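Local structure of uncharacterized protein A6V7T0 (Pseudomonas aeruginosa, 3K12) at residues A12-H17 with D47-S52; Q78-W83 with R88-A93; G33-Q38 with R70-G75. The protein is of unknown function but belongs to the YjgF-like family of small alpha/beta proteins and is found as an assembly of three copies. One frame throughout, in Å; residues are numbered along the deposited sequence. Where two conformers were deposited one is given.

Contact 1: residues A12-H17 with D47-S52; sequences AEMALH and DRLLQS
M14, modelled as selenomethionine, reaches from strand 12-17 to the last turns of helix 35-52 and sets its terminal methyl against L49 and S52. The side chain leaves the strand fully stretched, CG opposite the backbone N (chi1 177°) and the next torsion extended as well, which carries SE across to the helix. Only then does it bend, at chi3 (58°), and this last turn puts CE rather than SE at the closest approach. CE lies 3.3 Å from L49 O, 3.5 Å from S52 OG and 4.0 Å from L49 CD2, so the methyl is met by a carbonyl oxygen, a hydroxyl and one leucine branch. SE follows behind, 3.6 Å from L49 O and 4.1 Å from L49 CB.

On the helix, S52 folds its hydroxyl back over the preceding turn and donates from OG to L49 O at 2.7 Å, approaching that carbonyl at a C=O...OG angle of 132°. The same oxygen takes a weak bond from S52 N, so it is engaged by its own helix while the methyl rests against it.

Around this pair the sheet closes in. M14 also touches F5, V21 and I23 on the strands beside it, and with E13 forms a classic beta bulge facing F5. L49 packs on I23 and E6, and R48 makes a salt bridge to E6.

Strand and helix therefore meet here through van der Waals contact alone, L49 O being bonded within the helix by S52 OG. A methyl on selenium would be expected to carry a slight positive charge, and its place against two oxygens is probably mildly attractive, without the directionality of a true hydrogen bond.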
ATOM      1  N   ALA D  12      -8.028 -12.115  -7.402  1.00 12.39           N
ATOM      2  CA  ALA D  12      -6.904 -12.997  -7.737  1.00 11.47           C
ATOM      3  C   ALA D  12      -5.981 -12.965  -6.526  1.00 11.60           C
ATOM      4  O   ALA D  12      -5.749 -11.895  -5.951  1.00 12.14           O
ATOM      5  CB  ALA D  12      -6.168 -12.484  -8.914  1.00 12.72           C
ATOM      6  N   GLU D  13      -5.421 -14.115  -6.131  1.00 11.60           N
ATOM      7  CA  GLU D  13      -4.410 -14.075  -5.090  1.00 12.55           C
ATOM      8  C   GLU D  13      -3.152 -13.345  -5.560  1.00 11.83           C
ATOM      9  O   GLU D  13      -2.471 -12.685  -4.758  1.00 12.46           O
ATOM     10  CB  GLU D  13      -4.062 -15.510  -4.666  1.00 13.79           C
ATOM     11  CG  GLU D  13      -5.194 -16.239  -3.955  1.00 15.42           C
ATOM     12  CD  GLU D  13      -5.785 -15.470  -2.778  1.00 22.55           C
ATOM     13  OE1 GLU D  13      -5.020 -14.969  -1.943  1.00 25.08           O
ATOM     14  OE2 GLU D  13      -7.021 -15.357  -2.704  1.00 28.09           O
HETATM   15  N   MSE D  14      -2.834 -13.500  -6.833  1.00 10.69           N
HETATM   16  CA  MSE D  14      -1.646 -12.941  -7.403  1.00 10.85           C
HETATM   17  C   MSE D  14      -1.861 -12.472  -8.833  1.00 11.42           C
HETATM   18  O   MSE D  14      -2.543 -13.141  -9.613  1.00 12.57           O
HETATM   19  CB  MSE D  14      -0.488 -13.969  -7.298  1.00 11.76           C
HETATM   20  CG  MSE D  14       0.799 -13.506  -7.935  1.00  9.99           C
HETATM   21 SE   MSE D  14       2.304 -14.680  -7.571  1.00 19.74          SE
HETATM   22  CE  MSE D  14       1.578 -16.376  -8.309  1.00 13.68           C
ATOM     23  N   ALA D  15      -1.262 -11.349  -9.187  1.00 11.33           N
ATOM     24  CA  ALA D  15      -1.274 -10.855 -10.558  1.00 12.77           C
ATOM     25  C   ALA D  15       0.141 -10.505 -10.979  1.00 13.92           C
ATOM     26  O   ALA D  15       0.884  -9.860 -10.207  1.00 14.50           O
ATOM     27  CB  ALA D  15      -2.219  -9.629 -10.720  1.00 14.01           C
ATOM     28  N   LEU D  16       0.540 -10.934 -12.171  1.00 14.34           N
ATOM     29  CA  LEU D  16       1.840 -10.647 -12.731  1.00 17.26           C
ATOM     30  C   LEU D  16       1.648  -9.642 -13.870  1.00 17.67           C
ATOM     31  O   LEU D  16       0.799  -9.841 -14.761  1.00 17.59           O
ATOM     32  CB  LEU D  16       2.463 -11.952 -13.257  1.00 18.13           C
ATOM     33  CG  LEU D  16       3.860 -12.509 -12.984  1.00 24.97           C
ATOM     34  CD1 LEU D  16       4.172 -13.532 -14.077  1.00 25.62           C
ATOM     35  CD2 LEU D  16       4.947 -11.436 -12.887  1.00 26.22           C
ATOM     36  N   HIS D  17       2.414  -8.568 -13.834  1.00 16.27           N
ATOM     37  CA  HIS D  17       2.424  -7.544 -14.885  1.00 16.77           C
ATOM     38  C   HIS D  17       3.847  -7.364 -15.348  1.00 17.38           C
ATOM     39  O   HIS D  17       4.646  -6.734 -14.665  1.00 15.71           O
ATOM     40  CB  HIS D  17       1.899  -6.230 -14.347  1.00 17.95           C
ATOM     41  CG  HIS D  17       1.872  -5.139 -15.370  1.00 18.52           C
ATOM     42  ND1 HIS D  17       2.243  -3.840 -15.089  1.00 21.82           N
ATOM     43  CD2 HIS D  17       1.531  -5.155 -16.682  1.00 20.27           C
ATOM     44  CE1 HIS D  17       2.113  -3.102 -16.176  1.00 21.60           C
ATOM     45  NE2 HIS D  17       1.690  -3.878 -17.158  1.00 20.99           N
ATOM     46  N   ASP D  47       5.879 -17.222  -0.141  1.00 13.62           N
ATOM     47  CA  ASP D  47       7.005 -17.935  -0.745  1.00 13.99           C
ATOM     48  C   ASP D  47       6.527 -18.843  -1.875  1.00 12.35           C
ATOM     49  O   ASP D  47       7.124 -18.895  -2.935  1.00 12.82           O
ATOM     50  CB  ASP D  47       7.743 -18.785   0.325  1.00 14.12           C
ATOM     51  CG  ASP D  47       9.260 -18.714   0.188  1.00 16.40           C
ATOM     52  OD1 ASP D  47       9.809 -17.622   0.096  1.00 17.04           O
ATOM     53  OD2 ASP D  47       9.935 -19.767   0.244  1.00 17.71           O
ATOM     54  N   ARG D  48       5.462 -19.585  -1.587  1.00 12.82           N
ATOM     55  CA  ARG D  48       4.899 -20.564  -2.545  1.00 13.95           C
ATOM     56  C   ARG D  48       4.426 -19.826  -3.783  1.00 13.28           C
ATOM     57  O   ARG D  48       4.737 -20.217  -4.900  1.00 14.38           O
ATOM     58  CB  ARG D  48       3.766 -21.330  -1.912  1.00 15.58           C
ATOM     59  CG  ARG D  48       3.043 -22.271  -2.860  1.00 17.51           C
ATOM     60  CD  ARG D  48       1.833 -22.907  -2.202  1.00 19.85           C
ATOM     61  NE  ARG D  48       0.768 -21.948  -1.951  1.00 21.20           N
ATOM     62  CZ  ARG D  48      -0.073 -21.495  -2.890  1.00 21.52           C
ATOM     63  NH1 ARG D  48      -1.010 -20.628  -2.565  1.00 24.00           N
ATOM     64  NH2 ARG D  48       0.015 -21.898  -4.148  1.00 23.06           N
ATOM     65  N   LEU D  49       3.697 -18.728  -3.556  1.00 13.21           N
ATOM     66  CA  LEU D  49       3.188 -17.939  -4.658  1.00 13.03           C
ATOM     67  C   LEU D  49       4.306 -17.352  -5.507  1.00 13.25           C
ATOM     68  O   LEU D  49       4.305 -17.500  -6.733  1.00 12.42           O
ATOM     69  CB  LEU D  49       2.280 -16.827  -4.128  1.00 12.75           C
ATOM     70  CG  LEU D  49       0.892 -17.236  -3.654  1.00 13.61           C
ATOM     71  CD1 LEU D  49       0.200 -16.145  -2.842  1.00 14.00           C
ATOM     72  CD2 LEU D  49       0.041 -17.631  -4.865  1.00 14.55           C
ATOM     73  N   LEU D  50       5.321 -16.764  -4.852  1.00 12.76           N
ATOM     74  CA  LEU D  50       6.455 -16.202  -5.571  1.00 13.69           C
ATOM     75  C   LEU D  50       7.173 -17.264  -6.397  1.00 13.94           C
ATOM     76  O   LEU D  50       7.463 -17.070  -7.554  1.00 14.29           O
ATOM     77  CB  LEU D  50       7.458 -15.580  -4.596  1.00 13.67           C
ATOM     78  CG  LEU D  50       6.950 -14.288  -3.981  1.00 13.87           C
ATOM     79  CD1 LEU D  50       7.887 -13.849  -2.850  1.00 16.79           C
ATOM     80  CD2 LEU D  50       6.735 -13.150  -5.053  1.00 16.21           C
ATOM     81  N   GLN D  51       7.474 -18.392  -5.778  1.00 15.33           N
ATOM     82  CA  GLN D  51       8.262 -19.402  -6.492  1.00 15.50           C
ATOM     83  C   GLN D  51       7.499 -19.994  -7.677  1.00 16.46           C
ATOM     84  O   GLN D  51       8.118 -20.372  -8.688  1.00 17.80           O
ATOM     85  CB  GLN D  51       8.731 -20.493  -5.523  1.00 15.66           C
ATOM     86  CG  GLN D  51       9.758 -19.956  -4.542  1.00 17.32           C
ATOM     87  CD  GLN D  51      10.408 -20.990  -3.665  1.00 20.32           C
ATOM     88  OE1 GLN D  51      11.271 -20.647  -2.840  1.00 23.63           O
ATOM     89  NE2 GLN D  51      10.031 -22.252  -3.837  1.00 22.37           N
ATOM     90  N   SER D  52       6.172 -20.021  -7.569  1.00 15.61           N
ATOM     91  CA  SER D  52       5.340 -20.564  -8.662  1.00 16.91           C
ATOM     92  C   SER D  52       5.493 -19.782  -9.964  1.00 18.12           C
ATOM     93  O   SER D  52       5.184 -20.306 -11.044  1.00 19.33           O
ATOM     94  CB  SER D  52       3.873 -20.674  -8.245  1.00 16.88           C
ATOM     95  OG  SER D  52       3.206 -19.418  -8.334  1.00 16.61           O
TER

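Contact 2: residues Q78-W83 with R88-A93; sequences QVWDQW and RAPTRA
A89 brings its CB to 4.2 Å from W80 NE1, the first touch in a contact that joins the helix and second strand of a beta-alpha-beta unit (strand 60-67, helix 73-83, strand 91-96). P90 comes next and meets the other end of the indole: its CG is 3.6 Å from W80 CH2, an oblique apolar approach. The carbonyl of the proline faces the indole edge, and a water fills the step between them, accepting from W80 NE1 at 3.1 Å and donating to P90 O at 2.8 Å. The indole N-H is thus satisfied, and the tryptophan is linked to the chain just before the strand.

T91 turns its side chain away from the helix, to hydrogen-bond L61 O, and R92 turns back toward it. The arginine starts with a chi1 of 45°, then bends at chi3 (-85°), which puts CD above the plane, just beyond the CE2-CZ2 edge of the indole, 3.5 Å from W80 CZ2, and carries the guanidinium over the five-membered ring. This is a cation-pi contact, but not a flat stack: the two planes stand 87° apart, so the guanidinium presents an edge to the indole face. N77 OD1 accepts from NH2 and helps fix the group, while the backbone of R92 bonds to the third subunit. The nitrogen directed at the ring is NH1, 3.4 Å from W80 CG.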
ATOM      1  N   GLN D  78      10.258 -10.914  15.187  1.00 16.59           N
ATOM      2  CA  GLN D  78      11.091 -12.095  15.465  1.00 18.18           C
ATOM      3  C   GLN D  78      11.124 -13.003  14.237  1.00 17.53           C
ATOM      4  O   GLN D  78      12.199 -13.392  13.765  1.00 17.62           O
ATOM      5  CB  GLN D  78      10.542 -12.836  16.688  1.00 19.57           C
ATOM      6  CG  GLN D  78      11.234 -14.153  17.075  1.00 24.50           C
ATOM      7  CD  GLN D  78      10.364 -14.970  18.044  1.00 29.18           C
ATOM      8  OE1 GLN D  78      10.410 -16.207  18.054  1.00 35.34           O
ATOM      9  NE2 GLN D  78       9.550 -14.288  18.831  1.00 29.50           N
ATOM     10  N   VAL D  79       9.948 -13.299  13.691  1.00 16.22           N
ATOM     11  CA  VAL D  79       9.889 -14.147  12.493  1.00 15.18           C
ATOM     12  C   VAL D  79      10.453 -13.430  11.263  1.00 14.01           C
ATOM     13  O   VAL D  79      11.225 -14.005  10.495  1.00 14.65           O
ATOM     14  CB  VAL D  79       8.442 -14.643  12.235  1.00 14.43           C
ATOM     15  CG1 VAL D  79       8.352 -15.459  10.966  1.00 18.04           C
ATOM     16  CG2 VAL D  79       7.958 -15.442  13.436  1.00 17.94           C
ATOM     17  N   TRP D  80      10.039 -12.163  11.065  1.00 13.79           N
ATOM     18  CA  TRP D  80      10.544 -11.361   9.961  1.00 13.84           C
ATOM     19  C   TRP D  80      12.080 -11.401   9.885  1.00 13.41           C
ATOM     20  O   TRP D  80      12.658 -11.603   8.827  1.00 14.24           O
ATOM     21  CB  TRP D  80      10.032  -9.912  10.113  1.00 13.43           C
ATOM     22  CG  TRP D  80      10.391  -9.021   8.964  1.00 11.33           C
ATOM     23  CD1 TRP D  80      11.528  -8.301   8.816  1.00 12.86           C
ATOM     24  CD2 TRP D  80       9.602  -8.778   7.779  1.00 11.87           C
ATOM     25  NE1 TRP D  80      11.514  -7.611   7.616  1.00 14.12           N
ATOM     26  CE2 TRP D  80      10.338  -7.887   6.967  1.00 12.92           C
ATOM     27  CE3 TRP D  80       8.349  -9.221   7.337  1.00 13.46           C
ATOM     28  CZ2 TRP D  80       9.857  -7.407   5.721  1.00 13.13           C
ATOM     29  CZ3 TRP D  80       7.865  -8.751   6.111  1.00 14.07           C
ATOM     30  CH2 TRP D  80       8.625  -7.859   5.314  1.00 13.47           C
ATOM     31  N   ASP D  81      12.717 -11.216  11.049  1.00 15.25           N
ATOM     32  CA  ASP D  81      14.172 -11.176  11.131  1.00 16.76           C
ATOM     33  C   ASP D  81      14.841 -12.544  10.889  1.00 16.84           C
ATOM     34  O   ASP D  81      16.038 -12.613  10.570  1.00 18.84           O
ATOM     35  CB  ASP D  81      14.609 -10.606  12.490  1.00 18.19           C
ATOM     36  CG  ASP D  81      14.268  -9.131  12.650  1.00 20.69           C
ATOM     37  OD1 ASP D  81      13.967  -8.447  11.646  1.00 21.47           O
ATOM     38  OD2 ASP D  81      14.298  -8.651  13.810  1.00 24.01           O
ATOM     39  N   GLN D  82      14.061 -13.604  10.998  1.00 16.38           N
ATOM     40  CA  GLN D  82      14.558 -14.967  10.744  1.00 15.61           C
ATOM     41  C   GLN D  82      14.302 -15.464   9.353  1.00 15.12           C
ATOM     42  O   GLN D  82      14.707 -16.548   9.015  1.00 15.18           O
ATOM     43  CB  GLN D  82      13.887 -15.966  11.714  1.00 17.13           C
ATOM     44  CG  GLN D  82      14.419 -15.854  13.114  1.00 21.04           C
ATOM     45  CD  GLN D  82      13.599 -16.593  14.144  1.00 22.76           C
ATOM     46  OE1 GLN D  82      12.746 -17.449  13.822  1.00 26.10           O
ATOM     47  NE2 GLN D  82      13.845 -16.266  15.398  1.00 25.37           N
ATOM     48  N   TRP D  83      13.612 -14.674   8.534  1.00 12.24           N
ATOM     49  CA  TRP D  83      13.058 -15.180   7.286  1.00 12.53           C
ATOM     50  C   TRP D  83      13.858 -14.854   6.029  1.00 11.68           C
ATOM     51  O   TRP D  83      14.000 -15.678   5.138  1.00 12.26           O
ATOM     52  CB  TRP D  83      11.617 -14.633   7.139  1.00 12.43           C
ATOM     53  CG  TRP D  83      10.866 -15.306   6.019  1.00 13.44           C
ATOM     54  CD1 TRP D  83      10.675 -14.824   4.767  1.00 13.32           C
ATOM     55  CD2 TRP D  83      10.201 -16.564   6.077  1.00 14.67           C
ATOM     56  NE1 TRP D  83       9.944 -15.730   4.013  1.00 13.58           N
ATOM     57  CE2 TRP D  83       9.643 -16.812   4.797  1.00 13.29           C
ATOM     58  CE3 TRP D  83      10.025 -17.512   7.084  1.00 14.12           C
ATOM     59  CZ2 TRP D  83       8.915 -17.973   4.502  1.00 12.49           C
ATOM     60  CZ3 TRP D  83       9.280 -18.666   6.786  1.00 15.25           C
ATOM     61  CH2 TRP D  83       8.737 -18.867   5.521  1.00 15.81           C
ATOM     62  N   ARG D  88      18.560  -8.432   1.990  1.00 16.19           N
ATOM     63  CA  ARG D  88      17.595  -8.515   0.896  0.50 15.98           C
ATOM     64  C   ARG D  88      16.143  -8.461   1.352  1.00 15.16           C
ATOM     65  O   ARG D  88      15.237  -8.678   0.543  1.00 15.42           O
ATOM     66  CB  ARG D  88      17.824  -9.759   0.028  0.50 16.11           C
ATOM     67  CG  ARG D  88      19.085  -9.699  -0.847  0.50 18.51           C
ATOM     68  CD  ARG D  88      19.099 -10.847  -1.863  0.50 20.51           C
ATOM     69  NE  ARG D  88      19.643 -12.092  -1.315  0.50 23.40           N
ATOM     70  CZ  ARG D  88      19.471 -13.296  -1.859  0.50 24.92           C
ATOM     71  NH1 ARG D  88      20.014 -14.377  -1.299  0.50 23.83           N
ATOM     72  NH2 ARG D  88      18.749 -13.428  -2.964  0.50 25.68           N
ATOM     73  N   ALA D  89      15.907  -8.173   2.624  1.00 13.93           N
ATOM     74  CA  ALA D  89      14.529  -7.994   3.078  1.00 13.69           C
ATOM     75  C   ALA D  89      13.865  -6.819   2.374  1.00 13.33           C
ATOM     76  O   ALA D  89      14.512  -5.799   2.078  1.00 14.06           O
ATOM     77  CB  ALA D  89      14.422  -7.814   4.573  1.00 14.93           C
ATOM     78  N   PRO D  90      12.563  -6.959   2.107  1.00 12.47           N
ATOM     79  CA  PRO D  90      11.908  -5.871   1.379  1.00 12.10           C
ATOM     80  C   PRO D  90      11.624  -4.667   2.257  1.00 11.63           C
ATOM     81  O   PRO D  90      11.625  -4.763   3.505  1.00 11.44           O
ATOM     82  CB  PRO D  90      10.578  -6.495   0.976  1.00 13.18           C
ATOM     83  CG  PRO D  90      10.277  -7.501   2.121  1.00 12.41           C
ATOM     84  CD  PRO D  90      11.655  -8.089   2.393  1.00 13.14           C
ATOM     85  N   THR D  91      11.335  -3.545   1.589  1.00 10.27           N
ATOM     86  CA  THR D  91      10.807  -2.389   2.317  1.00  9.83           C
ATOM     87  C   THR D  91       9.479  -2.763   2.945  1.00 11.06           C
ATOM     88  O   THR D  91       8.751  -3.603   2.409  1.00 10.95           O
ATOM     89  CB  THR D  91      10.652  -1.150   1.408  1.00 10.67           C
ATOM     90  OG1 THR D  91       9.542  -1.332   0.499  1.00 11.34           O
ATOM     91  CG2 THR D  91      11.939  -0.870   0.656  1.00 10.24           C
ATOM     92  N   ARG D  92       9.145  -2.140   4.064  1.00 10.72           N
ATOM     93  CA  ARG D  92       7.934  -2.476   4.790  1.00 10.77           C
ATOM     94  C   ARG D  92       7.350  -1.248   5.458  1.00 11.12           C
ATOM     95  O   ARG D  92       8.045  -0.267   5.707  1.00 11.69           O
ATOM     96  CB  ARG D  92       8.147  -3.639   5.770  1.00 12.74           C
ATOM     97  CG  ARG D  92       9.407  -3.570   6.601  1.00 14.50           C
ATOM     98  CD  ARG D  92       9.393  -4.595   7.734  1.00 14.64           C
ATOM     99  NE  ARG D  92       8.704  -4.127   8.931  1.00 15.91           N
ATOM    100  CZ  ARG D  92       8.549  -4.876  10.020  1.00 16.54           C
ATOM    101  NH1 ARG D  92       9.010  -6.132  10.037  1.00 16.87           N
ATOM    102  NH2 ARG D  92       7.900  -4.397  11.076  1.00 17.69           N
ATOM    103  N   ALA D  93       6.079  -1.327   5.762  1.00 11.20           N
ATOM    104  CA  ALA D  93       5.416  -0.303   6.571  1.00 10.66           C
ATOM    105  C   ALA D  93       4.367  -0.999   7.406  1.00 11.81           C
ATOM    106  O   ALA D  93       3.479  -1.665   6.862  1.00 12.28           O
ATOM    107  CB  ALA D  93       4.800   0.779   5.700  1.00 12.03           C
TER
HETATM  108  O   HOH W   1      12.676  -5.184   6.070  1.00 16.47           O

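Contact 3: residues G33-Q38 with R70-G75; sequences GDIQDQ and REDYAG
I35 extends CG1 opposite its own backbone N (chi1 179°), which leaves CG2 between that N and the carbonyl carbon; CG1 lies against D72, CG2 against D72 and G75. D72 swings its carboxylate back beside its backbone N (chi1 -79°), and the two side chains run alongside one another, pointing opposite ways, I35 CB 3.6 Å from D72 CG. I35 CG1 rests on D72 O at 3.5 Å, while CG2 packs on G75 CA at 3.8 Å. Q36, kinked at chi2 (98°), folds its amide over the same glycine, OE1 3.7 Å from G75 CA. With no side chain at G75 the helices draw close, the CA atoms of Q36 and G75 being 5.4 Å apart.

The polar side of the contact runs through a water, which accepts from I35 N at 2.9 Å and donates to D72 OD1 at 2.8 Å. D34, the N-cap of helix 35-52, accepts from D37 N through OD1, and D72 OD2 makes a salt bridge to R105. Thus the starts of helices 35-52 and 73-83 lie side by side, with I35 and D72 both resting on L67 of strand 60-67 and I35 also touching L76 in the second helix.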
ATOM      1  N   GLY D  33      -3.473 -19.775  15.904  1.00 30.12           N
ATOM      2  CA  GLY D  33      -2.112 -19.643  16.435  1.00 29.50           C
ATOM      3  C   GLY D  33      -1.751 -18.221  16.840  1.00 28.57           C
ATOM      4  O   GLY D  33      -2.512 -17.279  16.584  1.00 28.94           O
ATOM      5  N   ASP D  34      -0.583 -18.093  17.472  1.00 26.85           N
ATOM      6  CA  ASP D  34      -0.030 -16.818  17.924  1.00 25.89           C
ATOM      7  C   ASP D  34       0.539 -16.028  16.746  1.00 24.08           C
ATOM      8  O   ASP D  34       0.515 -16.499  15.599  1.00 23.52           O
ATOM      9  CB  ASP D  34       1.047 -17.016  19.028  1.00 26.65           C
ATOM     10  CG  ASP D  34       2.219 -17.905  18.606  1.00 28.56           C
ATOM     11  OD1 ASP D  34       2.589 -17.994  17.421  1.00 27.35           O
ATOM     12  OD2 ASP D  34       2.836 -18.510  19.518  1.00 31.43           O
ATOM     13  N   ILE D  35       1.069 -14.842  17.032  1.00 21.82           N
ATOM     14  CA  ILE D  35       1.582 -13.984  15.956  1.00 20.85           C
ATOM     15  C   ILE D  35       2.692 -14.656  15.166  1.00 20.91           C
ATOM     16  O   ILE D  35       2.750 -14.530  13.940  1.00 19.97           O
ATOM     17  CB  ILE D  35       2.000 -12.576  16.455  1.00 20.07           C
ATOM     18  CG1 ILE D  35       2.547 -11.723  15.292  1.00 18.65           C
ATOM     19  CG2 ILE D  35       3.013 -12.661  17.608  1.00 21.67           C
ATOM     20  CD1 ILE D  35       1.469 -11.291  14.294  1.00 15.36           C
ATOM     21  N   GLN D  36       3.584 -15.379  15.850  1.00 20.36           N
ATOM     22  CA  GLN D  36       4.693 -16.013  15.178  1.00 20.32           C
ATOM     23  C   GLN D  36       4.183 -17.060  14.192  1.00 20.15           C
ATOM     24  O   GLN D  36       4.654 -17.155  13.037  1.00 20.09           O
ATOM     25  CB  GLN D  36       5.643 -16.671  16.189  1.00 20.66           C
ATOM     26  CG  GLN D  36       6.497 -15.680  16.993  1.00 22.59           C
ATOM     27  CD  GLN D  36       5.957 -15.347  18.373  1.00 24.70           C
ATOM     28  OE1 GLN D  36       6.732 -14.937  19.243  1.00 30.46           O
ATOM     29  NE2 GLN D  36       4.644 -15.495  18.588  1.00 22.55           N
ATOM     30  N   ASP D  37       3.233 -17.856  14.664  1.00 20.70           N
ATOM     31  CA  ASP D  37       2.648 -18.914  13.843  1.00 21.55           C
ATOM     32  C   ASP D  37       1.975 -18.297  12.610  1.00 20.19           C
ATOM     33  O   ASP D  37       2.210 -18.753  11.486  1.00 20.86           O
ATOM     34  CB  ASP D  37       1.663 -19.749  14.672  1.00 22.92           C
ATOM     35  CG  ASP D  37       0.943 -20.817  13.847  1.00 26.41           C
ATOM     36  OD1 ASP D  37       1.620 -21.587  13.137  1.00 33.28           O
ATOM     37  OD2 ASP D  37      -0.304 -20.886  13.909  1.00 32.88           O
ATOM     38  N   GLN D  38       1.187 -17.249  12.827  1.00 18.61           N
ATOM     39  CA  GLN D  38       0.435 -16.618  11.723  1.00 17.62           C
ATOM     40  C   GLN D  38       1.352 -15.945  10.719  1.00 17.65           C
ATOM     41  O   GLN D  38       1.149 -16.061   9.504  1.00 16.54           O
ATOM     42  CB  GLN D  38      -0.588 -15.640  12.240  1.00 17.35           C
ATOM     43  CG  GLN D  38      -1.676 -16.317  13.067  1.00 18.04           C
ATOM     44  CD  GLN D  38      -2.926 -15.489  13.216  1.00 20.45           C
ATOM     45  OE1 GLN D  38      -3.198 -14.593  12.406  1.00 19.05           O
ATOM     46  NE2 GLN D  38      -3.729 -15.799  14.238  1.00 19.82           N
ATOM     47  N   ARG D  70      -0.974  -4.492  19.304  1.00 21.16           N
ATOM     48  CA  ARG D  70       0.332  -3.929  19.634  1.00 22.15           C
ATOM     49  C   ARG D  70       1.285  -4.915  20.304  1.00 21.53           C
ATOM     50  O   ARG D  70       2.483  -4.930  19.996  1.00 22.38           O
ATOM     51  CB  ARG D  70       0.136  -2.725  20.557  1.00 22.77           C
ATOM     52  CG  ARG D  70       1.444  -2.129  21.026  1.00 25.40           C
ATOM     53  CD  ARG D  70       1.196  -0.854  21.793  1.00 27.68           C
ATOM     54  NE  ARG D  70       0.752   0.221  20.906  1.00 28.38           N
ATOM     55  CZ  ARG D  70       1.556   0.873  20.067  1.00 27.46           C
ATOM     56  NH1 ARG D  70       2.845   0.543  19.982  1.00 29.92           N
ATOM     57  NH2 ARG D  70       1.060   1.842  19.304  1.00 26.06           N
ATOM     58  N   GLU D  71       0.752  -5.740  21.210  1.00 22.66           N
ATOM     59  CA  GLU D  71       1.578  -6.687  21.957  1.00 24.04           C
ATOM     60  C   GLU D  71       2.188  -7.782  21.077  1.00 23.35           C
ATOM     61  O   GLU D  71       3.066  -8.520  21.529  1.00 24.66           O
ATOM     62  CB  GLU D  71       0.818  -7.305  23.142  1.00 25.19           C
ATOM     63  CG  GLU D  71      -0.385  -8.148  22.803  1.00 28.63           C
ATOM     64  CD  GLU D  71      -1.698  -7.372  22.715  1.00 32.67           C
ATOM     65  OE1 GLU D  71      -1.703  -6.116  22.562  1.00 31.93           O
ATOM     66  OE2 GLU D  71      -2.748  -8.055  22.779  1.00 35.94           O
ATOM     67  N   ASP D  72       1.718  -7.882  19.824  1.00 22.48           N
ATOM     68  CA  ASP D  72       2.237  -8.864  18.869  1.00 20.92           C
ATOM     69  C   ASP D  72       3.380  -8.348  17.990  1.00 20.07           C
ATOM     70  O   ASP D  72       3.938  -9.092  17.170  1.00 18.40           O
ATOM     71  CB  ASP D  72       1.091  -9.346  17.970  1.00 20.74           C
ATOM     72  CG  ASP D  72       0.201 -10.382  18.647  1.00 22.42           C
ATOM     73  OD1 ASP D  72       0.587 -10.907  19.726  1.00 23.35           O
ATOM     74  OD2 ASP D  72      -0.875 -10.688  18.097  1.00 21.61           O
ATOM     75  N   TYR D  73       3.737  -7.083  18.153  1.00 18.67           N
ATOM     76  CA  TYR D  73       4.738  -6.472  17.290  1.00 18.74           C
ATOM     77  C   TYR D  73       6.107  -7.173  17.385  1.00 18.11           C
ATOM     78  O   TYR D  73       6.748  -7.498  16.362  1.00 17.71           O
ATOM     79  CB  TYR D  73       4.833  -4.972  17.598  1.00 18.77           C
ATOM     80  CG  TYR D  73       5.805  -4.194  16.743  1.00 18.62           C
ATOM     81  CD1 TYR D  73       5.575  -3.996  15.372  1.00 20.01           C
ATOM     82  CD2 TYR D  73       6.934  -3.588  17.328  1.00 20.60           C
ATOM     83  CE1 TYR D  73       6.469  -3.249  14.590  1.00 21.75           C
ATOM     84  CE2 TYR D  73       7.819  -2.859  16.565  1.00 21.49           C
ATOM     85  CZ  TYR D  73       7.582  -2.673  15.202  1.00 22.06           C
ATOM     86  OH  TYR D  73       8.491  -1.933  14.483  1.00 23.74           O
ATOM     87  N   ALA D  74       6.566  -7.433  18.609  1.00 17.95           N
ATOM     88  CA  ALA D  74       7.843  -8.120  18.772  1.00 18.09           C
ATOM     89  C   ALA D  74       7.866  -9.510  18.135  1.00 16.53           C
ATOM     90  O   ALA D  74       8.869  -9.885  17.512  1.00 17.40           O
ATOM     91  CB  ALA D  74       8.214  -8.192  20.256  1.00 19.30           C
ATOM     92  N   GLY D  75       6.772 -10.266  18.261  1.00 17.80           N
ATOM     93  CA  GLY D  75       6.664 -11.605  17.652  1.00 17.34           C
ATOM     94  C   GLY D  75       6.675 -11.571  16.135  1.00 16.90           C
ATOM     95  O   GLY D  75       7.332 -12.400  15.487  1.00 17.68           O
TER
HETATM   96  O   HOH W   2       0.337 -13.704  19.644  1.00 24.03           O

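In the fold
From the N terminus, strand 12-17 opens contact 1, which waits for the end of helix 35-52 to close. Before that happens, the start of the same helix opens contact 3, which closes only at 70-75, so the two loops cross. Helix 35-52 thus meets strand 12-17 at one end and helix 73-83 at the other, with the two contact centres about 25 Å apart. Contact 2 follows in series, a short loop that takes helix 73-83 into strand 91-96. It adjoins contact 3 where Q78 and V79 meet Q36. Contacts 1 and 2 tie the two helices to the sheet, contact 3 ties the helices to each other, and contacts 2 and 3 also touch the third subunit.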